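Local coordinates for beta-gamma-crystallin (Geodia cydonium, PDB 4IAU), which is of unknown function but binds calcium and belongs to the beta/gamma-crystallin family of Greek key proteins, at residues A[4-9]-A[37-42]. Sequence-based numbering, arbitrary orientation. Where two conformers were deposited one is given.
Sequences AKVTLV and GMWIFY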
ATOM      1  N   ALA A   4       2.553   2.556  13.578  1.00  8.03           N
ATOM      2  CA  ALA A   4       3.421   1.796  12.657  1.00  6.68           C
ATOM      3  C   ALA A   4       4.850   2.243  12.908  1.00  5.92           C
ATOM      4  O   ALA A   4       5.100   3.421  13.165  1.00  6.70           O
ATOM      5  CB  ALA A   4       3.007   2.044  11.223  1.00  8.42           C
ATOM      6  N   LYS A   5       5.793   1.293  12.801  1.00  5.51           N
ATOM      7  CA  LYS A   5       7.182   1.611  13.094  1.00  5.24           C
ATOM      8  C   LYS A   5       8.090   0.655  12.345  1.00  5.19           C
ATOM      9  O   LYS A   5       7.826  -0.559  12.310  1.00  5.96           O
ATOM     10  CB  LYS A   5       7.425   1.590  14.598  0.81  6.76           C
ATOM     11  CG  LYS A   5       8.689   2.273  15.036  0.81  6.65           C
ATOM     12  CD  LYS A   5       8.792   2.298  16.576  0.81  9.61           C
ATOM     13  CE  LYS A   5      10.040   3.051  16.988  0.81  9.48           C
ATOM     14  NZ  LYS A   5      10.105   3.022  18.501  0.81 15.98           N
ATOM     15  N   VAL A   6       9.157   1.178  11.783  1.00  5.16           N
ATOM     16  CA  VAL A   6      10.161   0.385  11.099  1.00  5.10           C
ATOM     17  C   VAL A   6      11.548   0.931  11.444  1.00  5.01           C
ATOM     18  O   VAL A   6      11.748   2.123  11.506  1.00  6.07           O
ATOM     19  CB  VAL A   6       9.905   0.324   9.575  1.00  5.55           C
ATOM     20  CG1 VAL A   6       9.959   1.718   8.939  1.00  6.11           C
ATOM     21  CG2 VAL A   6      10.874  -0.621   8.891  1.00  5.93           C
ATOM     22  N   THR A   7      12.483   0.007  11.617  1.00  5.35           N
ATOM     23  CA  THR A   7      13.876   0.327  11.765  1.00  5.73           C
ATOM     24  C   THR A   7      14.596   0.015  10.448  1.00  5.38           C
ATOM     25  O   THR A   7      14.414  -1.057   9.872  1.00  6.21           O
ATOM     26  CB  THR A   7      14.530  -0.530  12.862  1.00  6.90           C
ATOM     27  OG1 THR A   7      13.920  -0.232  14.116  1.00  8.39           O
ATOM     28  CG2 THR A   7      16.055  -0.296  12.953  1.00  9.06           C
ATOM     29  N   LEU A   8      15.403   0.966   9.986  1.00  5.74           N
ATOM     30  CA  LEU A   8      16.206   0.822   8.795  1.00  5.29           C
ATOM     31  C   LEU A   8      17.653   1.079   9.154  1.00  5.51           C
ATOM     32  O   LEU A   8      17.978   1.923   9.978  1.00  6.64           O
ATOM     33  CB  LEU A   8      15.776   1.790   7.677  1.00  6.15           C
ATOM     34  CG  LEU A   8      14.368   1.530   7.111  1.00  6.87           C
ATOM     35  CD1 LEU A   8      13.937   2.658   6.226  1.00  9.19           C
ATOM     36  CD2 LEU A   8      14.349   0.231   6.393  1.00 12.74           C
ATOM     37  N   VAL A   9      18.551   0.282   8.553  1.00  5.86           N
ATOM     38  CA  VAL A   9      19.977   0.327   8.861  1.00  5.94           C
ATOM     39  C   VAL A   9      20.766   0.447   7.562  1.00  5.96           C
ATOM     40  O   VAL A   9      20.496  -0.233   6.571  1.00  6.27           O
ATOM     41  CB  VAL A   9      20.407  -0.927   9.647  1.00  7.64           C
ATOM     42  CG1 VAL A   9      21.847  -0.778  10.122  1.00  8.83           C
ATOM     43  CG2 VAL A   9      19.497  -1.211  10.812  1.00  8.25           C
ATOM     44  N   GLY A  37       3.157  -2.811  12.528  1.00  6.18           N
ATOM     45  CA  GLY A  37       2.353  -2.511  11.356  1.00  6.50           C
ATOM     46  C   GLY A  37       2.836  -3.261  10.125  1.00  5.93           C
ATOM     47  O   GLY A  37       3.381  -4.362  10.191  1.00  6.56           O
HETATM   48  N   MSE A  38       2.568  -2.668   8.959  1.00  6.03           N
HETATM   49  CA  MSE A  38       2.917  -3.222   7.665  1.00  5.83           C
HETATM   50  C   MSE A  38       3.436  -2.067   6.806  1.00  5.85           C
HETATM   51  O   MSE A  38       2.826  -0.997   6.812  1.00  6.47           O
HETATM   52  CB  MSE A  38       1.711  -3.851   6.986  0.52  7.95           C
HETATM   53  CG  MSE A  38       1.203  -5.074   7.684  0.52  7.71           C
HETATM   54 SE   MSE A  38      -0.239  -5.901   6.641  0.52 13.74          SE
HETATM   55  CE  MSE A  38       0.054  -4.926   5.013  0.52  7.95           C
ATOM     56  N   TRP A  39       4.531  -2.283   6.101  1.00  5.11           N
ATOM     57  CA  TRP A  39       5.152  -1.242   5.345  1.00  5.24           C
ATOM     58  C   TRP A  39       5.425  -1.687   3.908  1.00  5.08           C
ATOM     59  O   TRP A  39       5.688  -2.849   3.658  1.00  6.74           O
ATOM     60  CB  TRP A  39       6.487  -0.811   5.985  1.00  5.18           C
ATOM     61  CG  TRP A  39       6.325  -0.117   7.299  1.00  5.38           C
ATOM     62  CD1 TRP A  39       5.948  -0.677   8.487  1.00  5.48           C
ATOM     63  CD2 TRP A  39       6.504   1.272   7.552  1.00  4.79           C
ATOM     64  NE1 TRP A  39       5.903   0.287   9.476  1.00  5.65           N
ATOM     65  CE2 TRP A  39       6.248   1.489   8.927  1.00  5.18           C
ATOM     66  CE3 TRP A  39       6.915   2.372   6.759  1.00  5.07           C
ATOM     67  CZ2 TRP A  39       6.357   2.767   9.514  1.00  5.69           C
ATOM     68  CZ3 TRP A  39       7.019   3.636   7.332  1.00  5.49           C
ATOM     69  CH2 TRP A  39       6.732   3.809   8.707  1.00  5.88           C
ATOM     70  N   ILE A  40       5.442  -0.727   2.995  1.00  4.81           N
ATOM     71  CA  ILE A  40       5.793  -0.984   1.610  1.00  4.69           C
ATOM     72  C   ILE A  40       6.963  -0.083   1.275  1.00  4.62           C
ATOM     73  O   ILE A  40       6.983   1.111   1.611  1.00  5.27           O
ATOM     74  CB  ILE A  40       4.625  -0.741   0.618  1.00  5.31           C
ATOM     75  CG1 ILE A  40       3.331  -1.320   1.146  1.00  6.73           C
ATOM     76  CG2 ILE A  40       4.987  -1.326  -0.745  1.00  5.51           C
ATOM     77  CD1 ILE A  40       2.101  -1.024   0.374  1.00  8.71           C
ATOM     78  N   PHE A  41       7.954  -0.667   0.610  1.00  4.73           N
ATOM     79  CA  PHE A  41       9.194  -0.035   0.190  1.00  4.89           C
ATOM     80  C   PHE A  41       9.249  -0.009  -1.322  1.00  4.77           C
ATOM     81  O   PHE A  41       8.837  -0.982  -1.970  1.00  5.39           O
ATOM     82  CB  PHE A  41      10.421  -0.747   0.765  0.61  5.67           C
ATOM     83  CG  PHE A  41      10.344  -0.852   2.289  0.61  5.45           C
ATOM     84  CD1 PHE A  41       9.589  -1.891   2.847  0.61  5.70           C
ATOM     85  CD2 PHE A  41      10.979   0.086   3.099  0.61  6.23           C
ATOM     86  CE1 PHE A  41       9.450  -1.894   4.229  0.61  7.01           C
ATOM     87  CE2 PHE A  41      10.794   0.070   4.464  0.61  7.75           C
ATOM     88  CZ  PHE A  41      10.010  -0.918   5.001  0.61  8.10           C
ATOM     89  N   TYR A  42       9.796   1.087  -1.886  1.00  4.76           N
ATOM     90  CA  TYR A  42       9.768   1.295  -3.310  1.00  4.74           C
ATOM     91  C   TYR A  42      11.143   1.727  -3.805  1.00  4.88           C
ATOM     92  O   TYR A  42      11.836   2.506  -3.155  1.00  5.52           O
ATOM     93  CB  TYR A  42       8.765   2.397  -3.671  1.00  5.13           C
ATOM     94  CG  TYR A  42       7.370   2.147  -3.145  1.00  4.95           C
ATOM     95  CD1 TYR A  42       7.014   2.521  -1.865  1.00  5.13           C
ATOM     96  CD2 TYR A  42       6.401   1.522  -3.922  1.00  5.29           C
ATOM     97  CE1 TYR A  42       5.755   2.281  -1.361  1.00  5.38           C
ATOM     98  CE2 TYR A  42       5.107   1.296  -3.453  1.00  5.29           C
ATOM     99  CZ  TYR A  42       4.776   1.700  -2.158  1.00  4.98           C
ATOM    100  OH  TYR A  42       3.529   1.538  -1.634  1.00  5.48           O
TER
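Val6 sets its CG1 methyl squarely on one face of the Trp39 indole, a CH-pi contact with CG1 3.5 Å from the centroid of the six-membered ring and only 3° off its normal. CG1 reaches that spot by lying between the backbone N and carbonyl carbon of Val6 (chi1 61°), while CG2, anti to N, is left for Phe41, whose ring edge it meets at 4.0 Å from CZ. One valine thus divides its two methyls between two aromatic rings. Farther along the strand, Leu8 CD2 lies 4.0 Å from Phe41 CE2, the two side chains passing alongside each other, pointing opposite ways. At the other end the indole is met at its edge by backbone: Lys5 N and the carbonyl carbon of Ala4 lie near the ring plane, the latter 3.8 Å from Trp39 CZ2, and Ala4 CB lies 3.8 Å from Trp39 NE1. Lys5 N and Trp39 NE1, 3.5 Å apart, are both donors and merely touch; NE1 instead hydrogen-bonds to Lys36 O, which satisfies its buried N-H and helps to hold the indole in this rotation. An alanine in place of Trp39 would probably leave the CG1 methyl of Val6 without its aromatic floor, Lys36 O without this donor, and a gap between the two sheets. No hydrogen bond joins the two segments; the axes of strands 5-9 and 38-42 approach to 7.9 Å, with 46° between their N-to-C directions: this is face-to-face packing of two sheets in a Greek key beta-sandwich. Strand 5-9 runs between strands 15-18 and 31-36 in one sheet, and strand 38-42 between 57-61 and 75-78 in the other. Phe18 adds to the packing around Val6 and Leu8, Ile58 and Leu60 of strand 57-61 pack against Phe41, and Pro78 of strand 75-78 touches both Ala4 and Trp39.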